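PDB 2YXY: hypothetical conserved protein from Geobacillus kaustophilus, which is of unknown function, a DUF1811-family member that joins an N-terminal helical hairpin to a small, probably SH3-like antiparallel beta domain. Local coordinates for residues L26-A30 and Y45-I49; M51-Y55 and G85-W89; F62-Y68 and F78-L83; Y68-P74 and S105-K109; G75-K79 and G90-K94. All coordinates share one frame. Numbering follows the deposited sequence.

Contact 1 of 5, residues L26-A30 and Y45-I49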
# COMPACT_ATOMS: atom_id res chain seq x y z
N LEU A 26 -11.10 -5.60 7.21
CA LEU A 26 -9.93 -6.33 6.72
C LEU A 26 -8.95 -6.56 7.88
O LEU A 26 -8.34 -7.64 7.99
CB LEU A 26 -9.25 -5.53 5.61
CG LEU A 26 -9.98 -5.31 4.27
CD1 LEU A 26 -9.26 -4.24 3.41
CD2 LEU A 26 -10.06 -6.64 3.52
N THR A 27 -8.81 -5.56 8.73
CA THR A 27 -7.89 -5.64 9.87
C THR A 27 -8.28 -6.77 10.82
O THR A 27 -7.42 -7.50 11.30
CB THR A 27 -7.85 -4.29 10.62
OG1 THR A 27 -7.30 -3.31 9.74
CG2 THR A 27 -6.99 -4.37 11.92
N GLU A 28 -9.58 -6.95 11.06
CA GLU A 28 -10.04 -8.02 11.94
C GLU A 28 -9.80 -9.41 11.30
O GLU A 28 -9.42 -10.35 11.99
CB GLU A 28 -11.52 -7.80 12.30
CG GLU A 28 -12.13 -8.94 13.14
CD GLU A 28 -11.52 -9.06 14.55
OE1 GLU A 28 -11.74 -10.12 15.19
OE2 GLU A 28 -10.84 -8.12 15.02
N LYS A 29 -10.01 -9.54 10.00
CA LYS A 29 -9.74 -10.80 9.34
C LYS A 29 -8.21 -11.05 9.33
O LYS A 29 -7.75 -12.17 9.53
CB LYS A 29 -10.24 -10.78 7.90
CG LYS A 29 -11.76 -10.82 7.75
CD LYS A 29 -12.10 -10.67 6.28
CE LYS A 29 -13.59 -10.87 6.02
NZ LYS A 29 -13.84 -10.79 4.54
N ALA A 30 -7.43 -10.01 9.07
CA ALA A 30 -5.98 -10.16 9.07
C ALA A 30 -5.52 -10.68 10.44
O ALA A 30 -4.66 -11.55 10.54
CB ALA A 30 -5.27 -8.81 8.74
N TYR A 45 -4.80 -10.06 2.95
CA TYR A 45 -5.55 -9.00 3.64
C TYR A 45 -4.70 -7.74 3.80
O TYR A 45 -5.21 -6.63 3.68
CB TYR A 45 -6.08 -9.47 5.01
CG TYR A 45 -7.17 -10.52 4.95
CD1 TYR A 45 -7.03 -11.74 5.63
CD2 TYR A 45 -8.34 -10.32 4.19
CE1 TYR A 45 -8.03 -12.73 5.57
CE2 TYR A 45 -9.34 -11.30 4.10
CZ TYR A 45 -9.17 -12.50 4.80
OH TYR A 45 -10.14 -13.48 4.72
N GLU A 46 -3.40 -7.91 4.03
CA GLU A 46 -2.51 -6.76 4.18
C GLU A 46 -2.39 -5.98 2.86
O GLU A 46 -2.24 -4.78 2.88
CB GLU A 46 -1.10 -7.18 4.67
CG GLU A 46 -1.03 -7.52 6.17
CD GLU A 46 -1.57 -6.41 7.09
OE1 GLU A 46 -1.19 -5.23 6.94
OE2 GLU A 46 -2.39 -6.72 7.99
N ARG A 47 -2.41 -6.68 1.73
CA ARG A 47 -2.36 -5.98 0.44
C ARG A 47 -3.62 -5.15 0.24
O ARG A 47 -3.56 -4.01 -0.23
CB ARG A 47 -2.29 -6.96 -0.73
CG ARG A 47 -0.93 -7.56 -0.97
CD ARG A 47 -1.02 -8.58 -2.09
NE ARG A 47 0.28 -8.93 -2.62
CZ ARG A 47 0.95 -8.20 -3.50
NH1 ARG A 47 2.14 -8.59 -3.94
NH2 ARG A 47 0.41 -7.08 -3.96
N LYS A 48 -4.78 -5.73 0.57
CA LYS A 48 -6.04 -5.01 0.42
C LYS A 48 -6.08 -3.79 1.31
O LYS A 48 -6.60 -2.74 0.93
CB LYS A 48 -7.23 -5.93 0.76
CG LYS A 48 -7.43 -7.02 -0.30
CD LYS A 48 -8.67 -7.88 -0.01
CE LYS A 48 -8.88 -8.90 -1.11
NZ LYS A 48 -10.24 -9.51 -1.03
N ILE A 49 -5.53 -3.93 2.52
CA ILE A 49 -5.48 -2.82 3.48
C ILE A 49 -4.61 -1.71 2.90
O ILE A 49 -4.98 -0.55 2.93
CB ILE A 49 -4.90 -3.31 4.86
CG1 ILE A 49 -5.98 -4.13 5.60
CG2 ILE A 49 -4.45 -2.11 5.73
CD1 ILE A 49 -5.47 -4.82 6.92
O HOH W 1 -12.48 -12.73 3.05
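Two neighbouring helices, 16-36 and 39-54, run antiparallel here, their local axes 9.3 Å apart and inclined at 159°. The CA atoms come nearest at Ala30 and Tyr45 (5.6 Å), because Ala30 offers just a methyl, which lets the Tyr45 backbone come in, with CB to CB at 3.9 Å. Tyr45 is the large bump. Its m rotamer swings the ring along the other helix, over the shaft of Lys29 and beside Leu26, where Leu26 CD2 lies 4.1 Å from Tyr45 CD2. One face of the ring takes a CH-pi contact from Lys29 CB, 3.7 Å from the centroid and almost on the normal. Leu26 is the answering bump from helix 16-36. It enters the hollow bordered by Tyr45, Lys48 and Ile49, with its CB 3.6 Å from Ile49 CG1 and its CD1 3.7 Å from Lys48 CB. Ile49 reaches back with CD1, 3.7 Å from Thr27 OG1, a hydroxyl already hydrogen-bonded to the Ile23 carbonyl. At the exposed edge, a water accepts a hydrogen bond from Lys29 NZ (2.8 Å) and hydrogen-bonds Tyr45 OH (3.0 Å). Apolar and CH-pi contacts thus join the two helices here, while the Lys29 ammonium and the Tyr45 hydroxyl reach the water and are bridged by it rather than meeting directly.

Contact 2 of 5, residues M51-Y55 and G85-W89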
# COMPACT_ATOMS: atom_id res chain seq x y z
N MET A 51 -4.01 -1.08 -0.14
CA MET A 51 -4.73 -0.44 -1.25
C MET A 51 -5.79 0.50 -0.74
O MET A 51 -5.90 1.62 -1.23
CB MET A 51 -5.36 -1.49 -2.17
CG MET A 51 -4.37 -2.17 -3.07
SD MET A 51 -3.41 -1.00 -4.08
CE MET A 51 -4.67 -0.19 -5.00
N ALA A 52 -6.58 0.07 0.24
CA ALA A 52 -7.60 0.96 0.76
C ALA A 52 -6.94 2.21 1.37
O ALA A 52 -7.46 3.32 1.21
CB ALA A 52 -8.46 0.24 1.80
N LYS A 53 -5.82 2.04 2.06
CA LYS A 53 -5.13 3.19 2.65
C LYS A 53 -4.65 4.19 1.58
O LYS A 53 -4.75 5.39 1.78
CB LYS A 53 -3.93 2.74 3.49
CG LYS A 53 -4.33 2.14 4.85
CD LYS A 53 -3.07 1.70 5.62
CE LYS A 53 -3.40 1.25 7.02
NZ LYS A 53 -2.21 0.51 7.60
N ALA A 54 -4.18 3.67 0.45
CA ALA A 54 -3.68 4.49 -0.63
C ALA A 54 -4.72 5.49 -1.14
O ALA A 54 -4.37 6.59 -1.56
CB ALA A 54 -3.21 3.62 -1.78
N TYR A 55 -5.98 5.07 -1.13
CA TYR A 55 -7.06 5.93 -1.58
C TYR A 55 -7.43 7.02 -0.57
O TYR A 55 -8.34 7.79 -0.83
CB TYR A 55 -8.29 5.09 -1.93
CG TYR A 55 -8.16 4.47 -3.29
CD1 TYR A 55 -7.79 3.12 -3.44
CD2 TYR A 55 -8.32 5.24 -4.44
CE1 TYR A 55 -7.58 2.56 -4.71
CE2 TYR A 55 -8.11 4.69 -5.71
CZ TYR A 55 -7.74 3.35 -5.83
OH TYR A 55 -7.51 2.83 -7.07
N GLY A 85 -2.28 7.12 -10.68
CA GLY A 85 -3.38 6.74 -9.81
C GLY A 85 -2.83 6.74 -8.40
O GLY A 85 -2.22 7.73 -7.98
N VAL A 86 -3.03 5.65 -7.66
CA VAL A 86 -2.52 5.59 -6.29
C VAL A 86 -1.25 4.74 -6.25
O VAL A 86 -0.85 4.24 -5.19
CB VAL A 86 -3.58 5.01 -5.32
CG1 VAL A 86 -4.81 5.87 -5.35
CG2 VAL A 86 -3.94 3.59 -5.69
N PHE A 87 -0.63 4.61 -7.41
CA PHE A 87 0.59 3.82 -7.57
C PHE A 87 1.86 4.61 -7.92
O PHE A 87 1.84 5.62 -8.64
CB PHE A 87 0.39 2.77 -8.67
CG PHE A 87 -0.55 1.66 -8.29
CD1 PHE A 87 -0.12 0.60 -7.49
CD2 PHE A 87 -1.86 1.69 -8.73
CE1 PHE A 87 -1.00 -0.43 -7.13
CE2 PHE A 87 -2.76 0.67 -8.37
CZ PHE A 87 -2.33 -0.39 -7.57
N ALA A 88 2.97 4.14 -7.38
CA ALA A 88 4.26 4.74 -7.64
C ALA A 88 5.00 3.64 -8.36
O ALA A 88 5.13 2.54 -7.83
CB ALA A 88 4.96 5.09 -6.34
N TRP A 89 5.44 3.90 -9.58
CA TRP A 89 6.21 2.91 -10.32
C TRP A 89 7.67 3.31 -10.10
O TRP A 89 8.03 4.48 -10.24
CB TRP A 89 5.89 2.97 -11.80
CG TRP A 89 4.48 2.64 -12.09
CD1 TRP A 89 3.39 3.44 -11.92
CD2 TRP A 89 4.00 1.40 -12.60
NE1 TRP A 89 2.25 2.77 -12.30
CE2 TRP A 89 2.60 1.52 -12.72
CE3 TRP A 89 4.62 0.20 -12.96
CZ2 TRP A 89 1.81 0.48 -13.20
CZ3 TRP A 89 3.84 -0.83 -13.43
CH2 TRP A 89 2.44 -0.69 -13.55
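The last turn of helix 39-54 meets the turn leading into strand 87-92. Ala54 and Val86 mark the closest backbone approach, with CA atoms 5.9 Å apart. By Tyr55 the helix is ending, and its amide keeps just weak bonds, to Met51 O (3.5 Å) and Ala52 O (3.3 Å). On the other side Gly85, at phi 70°, makes the bend that leads into Val86; positive phi suits glycine. Val86 is the buried centre of the contact. Its CB lies 3.8 Å from Ala54 CB, a methyl short enough to admit a branched side chain so near the helix. Val86 CG1 rests over the Tyr55 ring, 3.8 Å from the centroid in a CH-pi contact, while Val86 CG2 is 3.9 Å from Met51 CE. The flexible thioether of Met51, m at all three chi angles, curls toward Phe87: CE is 3.5 Å from Phe87 CZ, and SD stands 4.6 Å from the ring centroid, an oblique Met-aromatic contact. Tyr55 also touches Leu19 of helix 16-36, and Phe87 touches Ala101 of the next strand. Such a small apolar cluster, a helix C-terminus set against the turn of a beta hairpin, joins the helical and beta parts of this alpha+beta fold.

Contact 3 of 5, residues F62-Y68 and F78-L83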
# COMPACT_ATOMS: atom_id res chain seq x y z
N PHE A 62 3.88 12.78 -3.53
CA PHE A 62 4.98 11.96 -4.02
C PHE A 62 5.48 12.47 -5.36
O PHE A 62 4.69 12.90 -6.20
CB PHE A 62 4.54 10.49 -4.07
CG PHE A 62 4.04 10.00 -2.75
CD1 PHE A 62 2.71 10.16 -2.38
CD2 PHE A 62 4.93 9.49 -1.80
CE1 PHE A 62 2.27 9.83 -1.11
CE2 PHE A 62 4.51 9.16 -0.53
CZ PHE A 62 3.17 9.34 -0.18
N HIS A 63 6.80 12.41 -5.56
CA HIS A 63 7.40 12.94 -6.78
C HIS A 63 8.40 12.02 -7.47
O HIS A 63 9.14 11.29 -6.82
CB HIS A 63 8.09 14.29 -6.47
CG HIS A 63 7.28 15.21 -5.60
ND1 HIS A 63 7.24 15.09 -4.22
CD2 HIS A 63 6.46 16.24 -5.90
CE1 HIS A 63 6.44 16.01 -3.72
NE2 HIS A 63 5.95 16.72 -4.73
N PRO A 64 8.44 12.06 -8.81
CA PRO A 64 9.37 11.24 -9.58
C PRO A 64 10.79 11.66 -9.21
O PRO A 64 11.04 12.82 -8.89
CB PRO A 64 9.03 11.60 -11.03
CG PRO A 64 7.60 12.10 -10.95
CD PRO A 64 7.60 12.89 -9.69
N GLY A 65 11.72 10.71 -9.25
CA GLY A 65 13.09 11.04 -8.91
C GLY A 65 13.35 10.97 -7.42
O GLY A 65 14.49 10.81 -7.00
N GLU A 66 12.29 11.10 -6.62
CA GLU A 66 12.44 11.02 -5.17
C GLU A 66 12.60 9.57 -4.71
O GLU A 66 12.17 8.63 -5.39
CB GLU A 66 11.25 11.66 -4.48
CG GLU A 66 11.54 12.98 -3.80
CD GLU A 66 12.11 14.02 -4.75
OE1 GLU A 66 13.28 13.88 -5.17
OE2 GLU A 66 11.38 14.99 -5.07
N ILE A 67 13.21 9.40 -3.55
CA ILE A 67 13.46 8.08 -2.97
C ILE A 67 12.79 8.06 -1.60
O ILE A 67 12.91 9.02 -0.82
CB ILE A 67 14.98 7.86 -2.78
CG1 ILE A 67 15.72 8.19 -4.08
CG2 ILE A 67 15.27 6.41 -2.37
CD1 ILE A 67 17.20 8.42 -3.91
N TYR A 68 12.06 6.98 -1.30
CA TYR A 68 11.39 6.93 -0.00
C TYR A 68 11.61 5.64 0.79
O TYR A 68 11.86 4.59 0.22
CB TYR A 68 9.87 7.11 -0.17
CG TYR A 68 9.44 8.30 -1.00
CD1 TYR A 68 9.50 8.26 -2.39
CD2 TYR A 68 9.01 9.47 -0.40
CE1 TYR A 68 9.15 9.35 -3.15
CE2 TYR A 68 8.65 10.58 -1.15
CZ TYR A 68 8.72 10.52 -2.53
OH TYR A 68 8.39 11.62 -3.28
N PHE A 78 12.71 3.09 -1.83
CA PHE A 78 12.13 2.95 -3.16
C PHE A 78 12.37 4.23 -3.95
O PHE A 78 12.14 5.33 -3.46
CB PHE A 78 10.62 2.69 -3.01
CG PHE A 78 9.93 2.30 -4.28
CD1 PHE A 78 9.10 3.21 -4.94
CD2 PHE A 78 10.06 1.01 -4.80
CE1 PHE A 78 8.39 2.84 -6.07
CE2 PHE A 78 9.35 0.62 -5.94
CZ PHE A 78 8.52 1.55 -6.58
N LYS A 79 12.83 4.08 -5.17
CA LYS A 79 13.10 5.22 -6.02
C LYS A 79 11.95 5.35 -7.00
O LYS A 79 11.73 4.47 -7.82
CB LYS A 79 14.41 4.99 -6.77
CG LYS A 79 15.16 6.26 -7.06
CD LYS A 79 14.39 7.19 -7.94
CE LYS A 79 15.29 8.36 -8.33
NZ LYS A 79 16.60 7.86 -8.85
N VAL A 80 11.22 6.46 -6.92
CA VAL A 80 10.08 6.65 -7.79
C VAL A 80 10.41 7.12 -9.20
O VAL A 80 11.06 8.14 -9.40
CB VAL A 80 9.10 7.66 -7.18
CG1 VAL A 80 7.92 7.86 -8.13
CG2 VAL A 80 8.66 7.19 -5.79
N ARG A 81 9.96 6.36 -10.19
CA ARG A 81 10.17 6.71 -11.57
C ARG A 81 8.97 7.58 -11.93
O ARG A 81 9.13 8.70 -12.42
CB ARG A 81 10.21 5.45 -12.44
CG ARG A 81 10.23 5.73 -13.95
CD ARG A 81 10.06 4.45 -14.76
NE ARG A 81 9.57 4.73 -16.10
CZ ARG A 81 9.11 3.82 -16.95
NH1 ARG A 81 9.06 2.54 -16.61
NH2 ARG A 81 8.67 4.19 -18.14
N TYR A 82 7.77 7.09 -11.67
CA TYR A 82 6.58 7.89 -11.97
C TYR A 82 5.33 7.42 -11.23
O TYR A 82 5.22 6.26 -10.85
CB TYR A 82 6.33 7.91 -13.47
CG TYR A 82 5.74 6.64 -14.01
CD1 TYR A 82 4.36 6.51 -14.15
CD2 TYR A 82 6.55 5.58 -14.39
CE1 TYR A 82 3.80 5.33 -14.66
CE2 TYR A 82 6.01 4.40 -14.89
CZ TYR A 82 4.63 4.29 -15.02
OH TYR A 82 4.08 3.13 -15.52
N LEU A 83 4.40 8.35 -11.06
CA LEU A 83 3.15 8.09 -10.38
C LEU A 83 1.98 7.92 -11.36
O LEU A 83 1.93 8.55 -12.42
CB LEU A 83 2.84 9.23 -9.42
CG LEU A 83 3.73 9.42 -8.19
CD1 LEU A 83 3.79 8.13 -7.39
CD2 LEU A 83 5.13 9.87 -8.60
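Four short backbone hydrogen bonds hold these segments together. Tyr68 and Phe78 form an antiparallel hydrogen-bonded pair, with Tyr68 N to Phe78 O and Phe78 N to Tyr68 O both 2.7 Å. Val80 N gives to Glu66 O (2.8 Å) and Gly65 N to Val80 O (2.7 Å), so the ladder runs on into the loop before strand 67-70. That loop contains a type II turn from His63 to Glu66, closed by Glu66 N to His63 O at 3.2 Å. Proline and glycine suit its two middle places: Pro64 has the fixed phi needed, and Gly65 takes phi 85°, where a CB would jam against the preceding carbonyl. The Tyr68 hydroxyl braces the loop by accepting from His63 N (2.9 Å between OH and N). Packing spreads outward: Val80 CG2 meets the edge of the Tyr68 ring, 3.4 Å from CE1, and Leu83 CD2 and CD1 lie 4.1 Å from Pro64 CD and Phe62 CB respectively. In the non-hydrogen-bonded pair Ile67–Lys79, Ile67 CG1 is 3.6 Å from Lys79 CG. Beyond Val80, Arg81 and Tyr82 both face Trp89 in a classic beta bulge. This is an antiparallel beta hairpin, strands 67-70 and 76-84, opening the four-stranded meander.

Contact 4 of 5, residues Y68-P74 and S105-K109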
# COMPACT_ATOMS: atom_id res chain seq x y z
N TYR A 68 12.06 6.98 -1.30
CA TYR A 68 11.39 6.93 -0.00
C TYR A 68 11.61 5.64 0.79
O TYR A 68 11.86 4.59 0.22
CB TYR A 68 9.87 7.11 -0.17
CG TYR A 68 9.44 8.30 -1.00
CD1 TYR A 68 9.50 8.26 -2.39
CD2 TYR A 68 9.01 9.47 -0.40
CE1 TYR A 68 9.15 9.35 -3.15
CE2 TYR A 68 8.65 10.58 -1.15
CZ TYR A 68 8.72 10.52 -2.53
OH TYR A 68 8.39 11.62 -3.28
N GLU A 69 11.50 5.74 2.11
CA GLU A 69 11.58 4.56 2.96
C GLU A 69 10.30 3.78 2.65
O GLU A 69 9.24 4.38 2.40
CB GLU A 69 11.50 4.92 4.44
CG GLU A 69 12.72 5.54 5.04
CD GLU A 69 12.80 5.24 6.52
OE1 GLU A 69 12.98 4.05 6.87
OE2 GLU A 69 12.68 6.19 7.32
N ILE A 70 10.40 2.46 2.67
CA ILE A 70 9.25 1.61 2.40
C ILE A 70 8.58 1.22 3.71
O ILE A 70 9.18 0.54 4.54
CB ILE A 70 9.68 0.36 1.65
CG1 ILE A 70 10.31 0.77 0.32
CG2 ILE A 70 8.47 -0.60 1.48
CD1 ILE A 70 10.95 -0.38 -0.48
N GLU A 71 7.34 1.67 3.88
CA GLU A 71 6.53 1.40 5.07
C GLU A 71 6.50 -0.09 5.38
O GLU A 71 6.33 -0.91 4.48
CB GLU A 71 5.10 1.88 4.86
CG GLU A 71 4.28 2.05 6.13
CD GLU A 71 4.58 3.36 6.83
OE1 GLU A 71 5.75 3.58 7.21
OE2 GLU A 71 3.65 4.18 6.99
N GLY A 72 6.68 -0.44 6.65
CA GLY A 72 6.67 -1.84 7.04
C GLY A 72 7.96 -2.54 6.67
O GLY A 72 8.02 -3.77 6.67
N ALA A 73 9.00 -1.78 6.34
CA ALA A 73 10.27 -2.38 5.98
C ALA A 73 11.43 -1.42 6.24
O ALA A 73 11.96 -0.80 5.32
CB ALA A 73 10.24 -2.81 4.51
N PRO A 74 11.84 -1.30 7.50
CA PRO A 74 12.94 -0.41 7.92
C PRO A 74 14.23 -0.61 7.11
O PRO A 74 14.58 -1.73 6.75
CB PRO A 74 13.13 -0.77 9.39
CG PRO A 74 11.75 -1.20 9.82
CD PRO A 74 11.31 -2.06 8.65
N SER A 105 0.63 4.21 -0.26
CA SER A 105 0.53 4.01 1.18
C SER A 105 1.76 3.25 1.74
O SER A 105 1.95 3.19 2.95
CB SER A 105 -0.75 3.21 1.49
OG SER A 105 -0.78 2.02 0.72
N LEU A 106 2.58 2.67 0.86
CA LEU A 106 3.77 1.96 1.31
C LEU A 106 5.07 2.81 1.26
O LEU A 106 6.15 2.28 1.44
CB LEU A 106 3.94 0.64 0.52
CG LEU A 106 2.78 -0.38 0.69
CD1 LEU A 106 3.13 -1.70 0.02
CD2 LEU A 106 2.50 -0.64 2.18
N LEU A 107 4.94 4.12 1.02
CA LEU A 107 6.08 5.04 0.95
C LEU A 107 6.00 6.02 2.12
O LEU A 107 5.03 6.75 2.26
CB LEU A 107 6.05 5.83 -0.37
CG LEU A 107 6.00 5.02 -1.67
CD1 LEU A 107 5.90 5.98 -2.84
CD2 LEU A 107 7.23 4.12 -1.79
N ARG A 108 7.02 6.03 2.98
CA ARG A 108 6.98 6.92 4.12
C ARG A 108 6.90 8.37 3.70
O ARG A 108 7.82 8.89 3.06
CB ARG A 108 8.18 6.67 5.03
CG ARG A 108 8.07 5.32 5.69
CD ARG A 108 9.01 5.10 6.85
NE ARG A 108 8.89 3.72 7.31
CZ ARG A 108 9.64 3.17 8.26
NH1 ARG A 108 10.57 3.88 8.87
NH2 ARG A 108 9.45 1.90 8.59
N LYS A 109 5.76 8.98 4.04
CA LYS A 109 5.43 10.36 3.72
C LYS A 109 6.66 11.25 3.93
O LYS A 109 7.40 11.07 4.90
CB LYS A 109 4.27 10.83 4.62
CG LYS A 109 3.66 12.18 4.28
CD LYS A 109 2.73 12.12 3.06
CE LYS A 109 1.46 11.31 3.33
NZ LYS A 109 1.64 9.83 3.19
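A single beta bridge, Ile70 with Leu107, ties strand 67-70 to the segment that follows strand 100-103, joining the first strand of the meander to the chain beyond its last, in a probably SH3-like beta domain (its family belongs to the SH3 clan). Arg108 N gives to Glu69 O and Leu106 O accepts from Glu71 N, both 2.8 Å. Ile70 (m, t) and Leu107 (m, t) turn inward to the core, where both touch Phe78; Tyr68, with chi1 at -50°, lays its CB 4.0 Å from Leu107 CB. On the polar side, Arg108 leaves its backbone at m and then stretches with chi2, chi3 and chi4 all near 180°, running beside strand and turn alike. The carboxylates of Glu69 (m, t) and Glu71 (t, p) reach the guanidinium from different positions, giving one arginine two partners. A type II turn from Ile70 to Ala73 carries the chain past the guanidinium, and Gly72 supplies its positive phi of 76°. The two ion pairs differ: Glu71 OE1 takes a weak hydrogen bond from Arg108 NE at 3.1 Å, whereas Glu69 OE1 lies over the guanidinium face, 3.1 Å from Arg108 NH1, with no N-H aimed at it.

Contact 5 of 5, residues G75-K79 and G90-K94; sequences GEYFK and GWRLK
Build an antiparallel beta hairpin, the central two strands of a four-stranded meander: strand 76-79 runs beside 90-92, local axes 4.6 Å apart at 161°. Phe78–Arg92 is a non-hydrogen-bonded pair (CA–CA 4.4 Å), Lys79–Trp91 a hydrogen-bonded one (5.4 Å). Backbone bonds are Lys79 N to Trp91 O (2.9 Å), Trp91 N to Lys79 O (3.1 Å) and Leu93 N to Tyr77 O (3.0 Å). Water 2 donates to Tyr77 O (2.7 Å) and accepts from Lys94 N (3.1 Å).

Gly90, at phi 179° and psi -149°, has to be glycine: a CB would strike Lys79 O and Phe78 CE1. In its place the t rotamer of Phe78 lays its ring across the neighbouring strand, CZ 3.3 Å from Gly90 N and one face under Trp91 N.

On the face bearing Lys79 and Trp91, Trp91 (p) brings NE1 within 3.6 Å of Lys79 CB; Tyr77 CB lies 3.9 Å from Leu93 CD1. Gly75, where the chain turns its corner, has phi 75°, which favours glycine. Glu76 (m, t) forms a salt bridge, its OE1 3.6 Å from Lys94 NZ.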
# COMPACT_ATOMS: atom_id res chain seq x y z
N GLY A 75 14.92 0.50 6.83
CA GLY A 75 16.17 0.42 6.08
C GLY A 75 16.06 0.16 4.58
O GLY A 75 17.08 0.12 3.88
N GLU A 76 14.85 -0.01 4.06
CA GLU A 76 14.69 -0.24 2.63
C GLU A 76 14.10 1.00 1.97
O GLU A 76 13.29 1.71 2.58
CB GLU A 76 13.82 -1.46 2.41
CG GLU A 76 14.31 -2.63 3.22
CD GLU A 76 13.75 -3.93 2.75
OE1 GLU A 76 13.88 -4.21 1.54
OE2 GLU A 76 13.20 -4.68 3.59
N TYR A 77 14.53 1.28 0.74
CA TYR A 77 14.07 2.48 0.04
C TYR A 77 13.59 2.21 -1.36
O TYR A 77 14.01 1.25 -2.00
CB TYR A 77 15.19 3.55 0.01
CG TYR A 77 15.46 4.18 1.36
CD1 TYR A 77 16.19 3.49 2.34
CD2 TYR A 77 14.91 5.42 1.69
CE1 TYR A 77 16.35 4.02 3.62
CE2 TYR A 77 15.07 5.95 2.96
CZ TYR A 77 15.79 5.25 3.92
OH TYR A 77 15.91 5.79 5.20
N PHE A 78 12.71 3.09 -1.83
CA PHE A 78 12.13 2.95 -3.16
C PHE A 78 12.37 4.23 -3.95
O PHE A 78 12.14 5.33 -3.46
CB PHE A 78 10.62 2.69 -3.01
CG PHE A 78 9.93 2.30 -4.28
CD1 PHE A 78 9.10 3.21 -4.94
CD2 PHE A 78 10.06 1.01 -4.80
CE1 PHE A 78 8.39 2.84 -6.07
CE2 PHE A 78 9.35 0.62 -5.94
CZ PHE A 78 8.52 1.55 -6.58
N LYS A 79 12.83 4.08 -5.17
CA LYS A 79 13.10 5.22 -6.02
C LYS A 79 11.95 5.35 -7.00
O LYS A 79 11.73 4.47 -7.82
CB LYS A 79 14.41 4.99 -6.77
CG LYS A 79 15.16 6.26 -7.06
CD LYS A 79 14.39 7.19 -7.94
CE LYS A 79 15.29 8.36 -8.33
NZ LYS A 79 16.60 7.86 -8.85
N GLY A 90 8.49 2.33 -9.77
CA GLY A 90 9.90 2.60 -9.51
C GLY A 90 10.59 1.30 -9.14
O GLY A 90 10.19 0.23 -9.60
N TRP A 91 11.61 1.38 -8.30
CA TRP A 91 12.33 0.18 -7.91
C TRP A 91 12.99 0.29 -6.55
O TRP A 91 13.35 1.38 -6.10
CB TRP A 91 13.39 -0.14 -8.98
CG TRP A 91 14.03 1.09 -9.54
CD1 TRP A 91 14.87 1.95 -8.89
CD2 TRP A 91 13.79 1.68 -10.83
NE1 TRP A 91 15.17 3.03 -9.68
CE2 TRP A 91 14.52 2.89 -10.89
CE3 TRP A 91 13.04 1.29 -11.96
CZ2 TRP A 91 14.52 3.72 -12.01
CZ3 TRP A 91 13.03 2.12 -13.08
CH2 TRP A 91 13.77 3.32 -13.10
N ARG A 92 13.12 -0.85 -5.87
CA ARG A 92 13.75 -0.89 -4.56
C ARG A 92 15.25 -0.82 -4.76
O ARG A 92 15.79 -1.53 -5.61
CB ARG A 92 13.40 -2.19 -3.83
CG ARG A 92 11.91 -2.37 -3.55
CD ARG A 92 11.59 -3.83 -3.24
NE ARG A 92 10.17 -4.08 -3.02
CZ ARG A 92 9.57 -4.04 -1.83
NH1 ARG A 92 8.26 -4.28 -1.73
NH2 ARG A 92 10.27 -3.78 -0.74
N LEU A 93 15.93 0.01 -4.00
CA LEU A 93 17.38 0.13 -4.14
C LEU A 93 18.13 -1.16 -3.78
O LEU A 93 18.93 -1.66 -4.57
CB LEU A 93 17.89 1.30 -3.30
CG LEU A 93 17.22 2.63 -3.67
CD1 LEU A 93 17.80 3.76 -2.83
CD2 LEU A 93 17.43 2.91 -5.16
N LYS A 94 17.85 -1.71 -2.60
CA LYS A 94 18.52 -2.93 -2.15
C LYS A 94 18.17 -4.18 -2.94
O LYS A 94 18.68 -5.26 -2.64
CB LYS A 94 18.26 -3.18 -0.67
CG LYS A 94 19.01 -2.25 0.27
CD LYS A 94 19.45 -2.97 1.56
CE LYS A 94 18.27 -3.46 2.39
NZ LYS A 94 17.45 -4.50 1.69
O HOH W 2 15.27 -0.91 -1.10

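In the fold
From the N terminus, contact 1 closes the helical hairpin first and stands in series with all the others. Helix 39-54 then leads into contact 2, which closes a long loop onto strand 87-92 and so binds the helices to the sheet. Contact 3 is nested inside that loop, pairing the first two strands, while contact 5, sharing Phe78 and Lys79 with it, adds the third and crosses contact 2. Contact 4 brings the segment after the last strand back to the first; it encloses contact 5 and crosses contacts 2 and 3. Phe78, Ala88 and Leu107 pack together where contacts 2 to 5 converge, whereas contact 1 lies about 26 Å, centre to centre, from contact 3.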